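Local coordinates for protein neutral ceramidase (Pseudomonas aeruginosa, PDB 2ZWS) that hydrolyses the N-acyl linkage of ceramides to give sphingosine and free fatty acid, and also runs the reverse synthesis, as a secreted zinc-dependent enzyme, at residues A223-H226 with W227-V231; F262-E265 with F266-T269. One frame throughout, in Å; residues are numbered along the deposited sequence.

Contact 1 of 2, residues A223-H226 with W227-V231; sequences ASYH and WEHDV
The phenol of Tyr225 lies flat on the imidazole of His229 one helical turn later, an offset stack with centroids 4.5 Å apart and planes 14° from parallel. Both side chains leave the helix pointing the same way, CG anti to the backbone N in each. The rings are slipped so that Tyr225 OH sits over the centre of the imidazole, while His229 CB lies over the phenol face, 3.8 Å from its centroid, as a CH-pi contact. Tyr225 OH itself hydrogen-bonds to Asp581, a magnesium ligand, which puts Tyr225 in the second shell of that metal site.

Asp230 ties two histidines together. His226 ND1 donates to Asp230 OD1 over 2.9 Å, meeting its anti lone pair with the ring and carboxylate planes 72° apart. His229 ND1 reaches Asp230 OD2 at 2.7 Å, a straighter bond (166°) that fixes the rotation of the stacked imidazole. Over one face of the His226 ring lies Val231 CG2, 3.8 Å from the centroid. At 227-231 the helix widens into a pi-type turn, and His226 O takes Asp230 N and, weakly, Val231 N.

Glu228 forms salt bridges with Arg43 and Lys11 and accepts a hydrogen bond from Ala239 N. Trp227 packs against strands 194-200 and 238-242 and helix 265-286, whose Phe277 meets both His226 and Trp227 edge-to-face.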
ATOM      1  N   ALA A 223       4.319  -0.073 -11.659  1.00 11.78           N
ATOM      2  CA  ALA A 223       4.739   1.260 -12.126  1.00 11.92           C
ATOM      3  C   ALA A 223       6.038   1.725 -11.454  1.00 11.56           C
ATOM      4  O   ALA A 223       6.942   2.230 -12.136  1.00 11.83           O
ATOM      5  CB  ALA A 223       3.614   2.250 -11.890  1.00 12.02           C
ATOM      6  N   SER A 224       6.131   1.571 -10.127  1.00 11.34           N
ATOM      7  CA  SER A 224       7.352   1.965  -9.406  1.00 11.97           C
ATOM      8  C   SER A 224       8.542   1.141  -9.891  1.00 11.73           C
ATOM      9  O   SER A 224       9.643   1.674 -10.162  1.00 13.17           O
ATOM     10  CB  SER A 224       7.222   1.746  -7.903  1.00 13.23           C
ATOM     11  OG  SER A 224       6.194   2.557  -7.335  1.00 13.96           O
ATOM     12  N   TYR A 225       8.342  -0.175  -9.988  1.00 12.13           N
ATOM     13  CA  TYR A 225       9.427  -1.080 -10.369  1.00 11.92           C
ATOM     14  C   TYR A 225       9.847  -0.741 -11.794  1.00 12.53           C
ATOM     15  O   TYR A 225      11.046  -0.663 -12.078  1.00 13.83           O
ATOM     16  CB  TYR A 225       8.929  -2.518 -10.348  1.00 12.71           C
ATOM     17  CG  TYR A 225       9.928  -3.533 -10.851  1.00 12.65           C
ATOM     18  CD1 TYR A 225       9.848  -4.036 -12.150  1.00 14.10           C
ATOM     19  CD2 TYR A 225      10.957  -4.005 -10.009  1.00 14.04           C
ATOM     20  CE1 TYR A 225      10.774  -4.988 -12.597  1.00 14.63           C
ATOM     21  CE2 TYR A 225      11.862  -4.949 -10.454  1.00 14.46           C
ATOM     22  CZ  TYR A 225      11.773  -5.411 -11.754  1.00 14.38           C
ATOM     23  OH  TYR A 225      12.659  -6.376 -12.213  1.00 15.50           O
ATOM     24  N   HIS A 226       8.892  -0.542 -12.701  1.00 12.79           N
ATOM     25  CA  HIS A 226       9.283  -0.236 -14.075  1.00 13.62           C
ATOM     26  C   HIS A 226      10.156   1.035 -14.105  1.00 13.02           C
ATOM     27  O   HIS A 226      11.187   1.084 -14.791  1.00 14.42           O
ATOM     28  CB  HIS A 226       8.032  -0.086 -14.946  1.00 13.60           C
ATOM     29  CG  HIS A 226       8.336   0.183 -16.387  1.00 15.65           C
ATOM     30  ND1 HIS A 226       8.921  -0.756 -17.209  1.00 17.53           N
ATOM     31  CD2 HIS A 226       8.137   1.285 -17.153  1.00 16.24           C
ATOM     32  CE1 HIS A 226       9.068  -0.243 -18.424  1.00 17.90           C
ATOM     33  NE2 HIS A 226       8.589   0.991 -18.418  1.00 17.39           N
ATOM     34  N   TRP A 227       9.758   2.075 -13.371  1.00 12.50           N
ATOM     35  CA  TRP A 227      10.566   3.307 -13.366  1.00 12.48           C
ATOM     36  C   TRP A 227      11.957   3.092 -12.766  1.00 13.00           C
ATOM     37  O   TRP A 227      12.970   3.520 -13.344  1.00 14.24           O
ATOM     38  CB  TRP A 227       9.845   4.431 -12.613  1.00 13.62           C
ATOM     39  CG  TRP A 227      10.212   5.823 -13.086  1.00 13.47           C
ATOM     40  CD1 TRP A 227      11.389   6.231 -13.699  1.00 14.94           C
ATOM     41  CD2 TRP A 227       9.409   7.007 -12.945  1.00 13.12           C
ATOM     42  NE1 TRP A 227      11.325   7.588 -13.967  1.00 14.47           N
ATOM     43  CE2 TRP A 227      10.133   8.085 -13.514  1.00 14.49           C
ATOM     44  CE3 TRP A 227       8.137   7.257 -12.410  1.00 13.90           C
ATOM     45  CZ2 TRP A 227       9.620   9.391 -13.559  1.00 13.13           C
ATOM     46  CZ3 TRP A 227       7.633   8.564 -12.450  1.00 12.90           C
ATOM     47  CH2 TRP A 227       8.380   9.609 -13.016  1.00 14.63           C
ATOM     48  N   GLU A 228      11.995   2.475 -11.583  1.00 13.63           N
ATOM     49  CA  GLU A 228      13.252   2.287 -10.853  1.00 13.74           C
ATOM     50  C   GLU A 228      14.215   1.306 -11.527  1.00 14.81           C
ATOM     51  O   GLU A 228      15.440   1.553 -11.574  1.00 16.56           O
ATOM     52  CB  GLU A 228      12.965   1.799  -9.438  1.00 13.59           C
ATOM     53  CG  GLU A 228      12.226   2.831  -8.600  1.00 13.42           C
ATOM     54  CD  GLU A 228      11.645   2.293  -7.289  1.00 14.36           C
ATOM     55  OE1 GLU A 228      11.219   3.152  -6.464  1.00 12.20           O
ATOM     56  OE2 GLU A 228      11.600   1.048  -7.088  1.00 13.99           O
ATOM     57  N   HIS A 229      13.664   0.211 -12.040  1.00 15.89           N
ATOM     58  CA  HIS A 229      14.456  -0.917 -12.542  1.00 16.71           C
ATOM     59  C   HIS A 229      14.650  -0.873 -14.055  1.00 17.33           C
ATOM     60  O   HIS A 229      15.732  -1.195 -14.533  1.00 19.00           O
ATOM     61  CB  HIS A 229      13.789  -2.231 -12.137  1.00 17.07           C
ATOM     62  CG  HIS A 229      14.526  -3.467 -12.558  1.00 17.38           C
ATOM     63  ND1 HIS A 229      14.294  -4.086 -13.765  1.00 18.19           N
ATOM     64  CD2 HIS A 229      15.459  -4.216 -11.923  1.00 19.89           C
ATOM     65  CE1 HIS A 229      15.058  -5.163 -13.868  1.00 19.37           C
ATOM     66  NE2 HIS A 229      15.774  -5.266 -12.761  1.00 20.88           N
ATOM     67  N   ASP A 230      13.610  -0.518 -14.809  1.00 17.33           N
ATOM     68  CA  ASP A 230      13.689  -0.618 -16.280  1.00 18.00           C
ATOM     69  C   ASP A 230      14.015   0.722 -16.956  1.00 18.73           C
ATOM     70  O   ASP A 230      14.545   0.733 -18.072  1.00 20.11           O
ATOM     71  CB  ASP A 230      12.371  -1.167 -16.884  1.00 18.12           C
ATOM     72  CG  ASP A 230      11.957  -2.543 -16.331  1.00 18.43           C
ATOM     73  OD1 ASP A 230      10.721  -2.787 -16.316  1.00 21.51           O
ATOM     74  OD2 ASP A 230      12.833  -3.362 -15.935  1.00 21.55           O
ATOM     75  N   VAL A 231      13.651   1.845 -16.328  1.00 17.85           N
ATOM     76  CA  VAL A 231      13.686   3.159 -17.010  1.00 18.64           C
ATOM     77  C   VAL A 231      14.853   4.086 -16.587  1.00 19.80           C
ATOM     78  O   VAL A 231      15.672   4.477 -17.432  1.00 20.51           O
ATOM     79  CB  VAL A 231      12.303   3.865 -16.886  1.00 17.85           C
ATOM     80  CG1 VAL A 231      12.354   5.316 -17.436  1.00 18.87           C
ATOM     81  CG2 VAL A 231      11.242   3.058 -17.598  1.00 15.78           C
TER

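Contact 2 of 2, residues F262-E265 with F266-T269; sequences FDNE and FDNT
Glu265 O is gripped twice by Thr269, through the backbone N at 2.9 Å and through OG1 at 2.8 Å. The two donors approach from opposite faces of the carbonyl plane, each tilted about 30° out of it. Thr269 can do this because OG1 stands beside its own backbone N (chi1 -64°), which turns the hydroxyl back down the helix onto the preceding turn; its side chain also packs on Ser207 and Met208.

One residue earlier, Asn264 O accepts the backbone N of Asn268 at 3.0 Å and closes the first turn. The Asn264 amide and the Asp267 carboxylate are stacked, their planes 14° apart, although the two side chains cross at about a right angle; Asp267 OD2 comes 3.4 Å from Asn264 CB. At the edge of the Phe266 ring lies the end of the Asn264 amide, in the ring plane. Phe266 also meets His37, a magnesium ligand, edge-to-face.

Together these contacts form the N-terminal first turn of helix 265-286, with Asn264 at the N-cap and Phe266 bordering the magnesium site.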
ATOM      1  N   PHE A 262      -9.738 -10.480 -17.958  1.00 32.91           N
ATOM      2  CA  PHE A 262      -9.664 -11.957 -17.785  1.00 31.70           C
ATOM      3  C   PHE A 262      -8.549 -13.010 -18.100  1.00 30.84           C
ATOM      4  O   PHE A 262      -8.428 -13.962 -17.323  1.00 31.26           O
ATOM      5  CB  PHE A 262     -11.091 -12.515 -17.679  1.00 32.53           C
ATOM      6  CG  PHE A 262     -12.111 -11.417 -17.521  1.00 33.41           C
ATOM      7  CD1 PHE A 262     -11.899 -10.382 -16.604  1.00 34.09           C
ATOM      8  CD2 PHE A 262     -13.233 -11.366 -18.341  1.00 34.43           C
ATOM      9  CE1 PHE A 262     -12.802  -9.326 -16.482  1.00 34.93           C
ATOM     10  CE2 PHE A 262     -14.150 -10.324 -18.214  1.00 35.53           C
ATOM     11  CZ  PHE A 262     -13.930  -9.300 -17.286  1.00 34.78           C
ATOM     12  N   ASP A 263      -7.763 -12.895 -19.162  1.00 29.32           N
ATOM     13  CA  ASP A 263      -6.908 -14.040 -19.525  1.00 28.64           C
ATOM     14  C   ASP A 263      -5.701 -14.205 -18.615  1.00 26.70           C
ATOM     15  O   ASP A 263      -5.243 -15.340 -18.339  1.00 27.18           O
ATOM     16  CB  ASP A 263      -6.446 -13.933 -20.976  1.00 29.37           C
ATOM     17  CG  ASP A 263      -7.555 -14.246 -21.961  1.00 32.25           C
ATOM     18  OD1 ASP A 263      -8.682 -14.587 -21.511  1.00 34.25           O
ATOM     19  OD2 ASP A 263      -7.293 -14.157 -23.181  1.00 35.41           O
ATOM     20  N   ASN A 264      -5.176 -13.073 -18.152  1.00 24.09           N
ATOM     21  CA  ASN A 264      -3.913 -13.108 -17.446  1.00 21.55           C
ATOM     22  C   ASN A 264      -3.789 -11.892 -16.523  1.00 18.90           C
ATOM     23  O   ASN A 264      -3.614 -10.752 -16.968  1.00 18.51           O
ATOM     24  CB  ASN A 264      -2.745 -13.230 -18.441  1.00 21.94           C
ATOM     25  CG  ASN A 264      -1.440 -13.627 -17.771  1.00 22.44           C
ATOM     26  OD1 ASN A 264      -0.763 -14.590 -18.168  1.00 26.90           O
ATOM     27  ND2 ASN A 264      -1.081 -12.904 -16.759  1.00 18.75           N
ATOM     28  N   GLU A 265      -3.892 -12.152 -15.223  1.00 16.99           N
ATOM     29  CA  GLU A 265      -3.806 -11.076 -14.227  0.50 16.35           C
ATOM     30  C   GLU A 265      -2.413 -10.421 -14.164  1.00 16.04           C
ATOM     31  O   GLU A 265      -2.300  -9.229 -13.843  1.00 15.53           O
ATOM     32  CB  GLU A 265      -4.271 -11.573 -12.852  0.50 16.78           C
ATOM     33  CG  GLU A 265      -3.484 -12.763 -12.343  0.50 16.81           C
ATOM     34  CD  GLU A 265      -4.065 -13.444 -11.111  0.50 16.94           C
ATOM     35  OE1 GLU A 265      -3.739 -14.635 -10.920  0.50 19.28           O
ATOM     36  OE2 GLU A 265      -4.805 -12.812 -10.323  0.50 17.21           O
ATOM     37  N   PHE A 266      -1.370 -11.182 -14.453  1.00 15.78           N
ATOM     38  CA  PHE A 266      -0.043 -10.590 -14.522  1.00 15.42           C
ATOM     39  C   PHE A 266       0.052  -9.605 -15.687  1.00 15.48           C
ATOM     40  O   PHE A 266       0.602  -8.518 -15.524  1.00 14.59           O
ATOM     41  CB  PHE A 266       1.036 -11.670 -14.655  1.00 16.83           C
ATOM     42  CG  PHE A 266       1.099 -12.607 -13.475  1.00 16.14           C
ATOM     43  CD1 PHE A 266       0.460 -13.841 -13.523  1.00 18.07           C
ATOM     44  CD2 PHE A 266       1.806 -12.265 -12.327  1.00 17.61           C
ATOM     45  CE1 PHE A 266       0.528 -14.720 -12.424  1.00 19.08           C
ATOM     46  CE2 PHE A 266       1.885 -13.129 -11.233  1.00 18.61           C
ATOM     47  CZ  PHE A 266       1.240 -14.351 -11.271  1.00 18.50           C
ATOM     48  N   ASP A 267      -0.462  -9.993 -16.857  1.00 14.68           N
ATOM     49  CA  ASP A 267      -0.500  -9.078 -18.009  1.00 15.03           C
ATOM     50  C   ASP A 267      -1.284  -7.810 -17.647  1.00 14.34           C
ATOM     51  O   ASP A 267      -0.871  -6.694 -18.017  1.00 14.06           O
ATOM     52  CB  ASP A 267      -1.189  -9.725 -19.223  1.00 16.47           C
ATOM     53  CG  ASP A 267      -0.362 -10.819 -19.883  1.00 18.76           C
ATOM     54  OD1 ASP A 267       0.841 -10.968 -19.567  1.00 22.15           O
ATOM     55  OD2 ASP A 267      -0.916 -11.529 -20.754  1.00 23.14           O
ATOM     56  N   ASN A 268      -2.414  -7.990 -16.964  1.00 14.40           N
ATOM     57  CA  ASN A 268      -3.283  -6.851 -16.565  1.00 13.63           C
ATOM     58  C   ASN A 268      -2.547  -5.918 -15.603  1.00 14.59           C
ATOM     59  O   ASN A 268      -2.612  -4.700 -15.732  1.00 14.62           O
ATOM     60  CB  ASN A 268      -4.582  -7.312 -15.904  1.00 14.49           C
ATOM     61  CG  ASN A 268      -5.481  -8.134 -16.829  1.00 15.06           C
ATOM     62  OD1 ASN A 268      -6.438  -8.783 -16.349  1.00 18.59           O
ATOM     63  ND2 ASN A 268      -5.235  -8.082 -18.130  1.00 13.95           N
ATOM     64  N   THR A 269      -1.849  -6.509 -14.635  1.00 14.12           N
ATOM     65  CA  THR A 269      -1.072  -5.747 -13.649  1.00 13.84           C
ATOM     66  C   THR A 269      -0.007  -4.898 -14.343  1.00 13.32           C
ATOM     67  O   THR A 269       0.148  -3.698 -14.053  1.00 13.42           O
ATOM     68  CB  THR A 269      -0.410  -6.713 -12.622  1.00 14.13           C
ATOM     69  OG1 THR A 269      -1.427  -7.396 -11.885  1.00 15.04           O
ATOM     70  CG2 THR A 269       0.463  -5.950 -11.650  1.00 14.33           C
TER

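How the contacts relate
Contact 1 is partly buried and belongs to the closing turns of helix 218-231, whereas contact 2 is a surface contact at the opening turn of helix 265-286. The two helices pack on each other, but the contacts stay apart, with centres about 19 Å and nearest atoms about 6 Å from one another. Both share the backbone bonds of a helix, but 223-231 adds stacked rings and histidine-carboxylate bonds around a widened turn, 262-269 a threonine hydroxyl and a stacked amide-carboxylate pair at a helix start. Each lends an aromatic side chain to the surroundings of the magnesium site, contact 1 through a hydroxyl, contact 2 through a ring edge-to-face with a ligand.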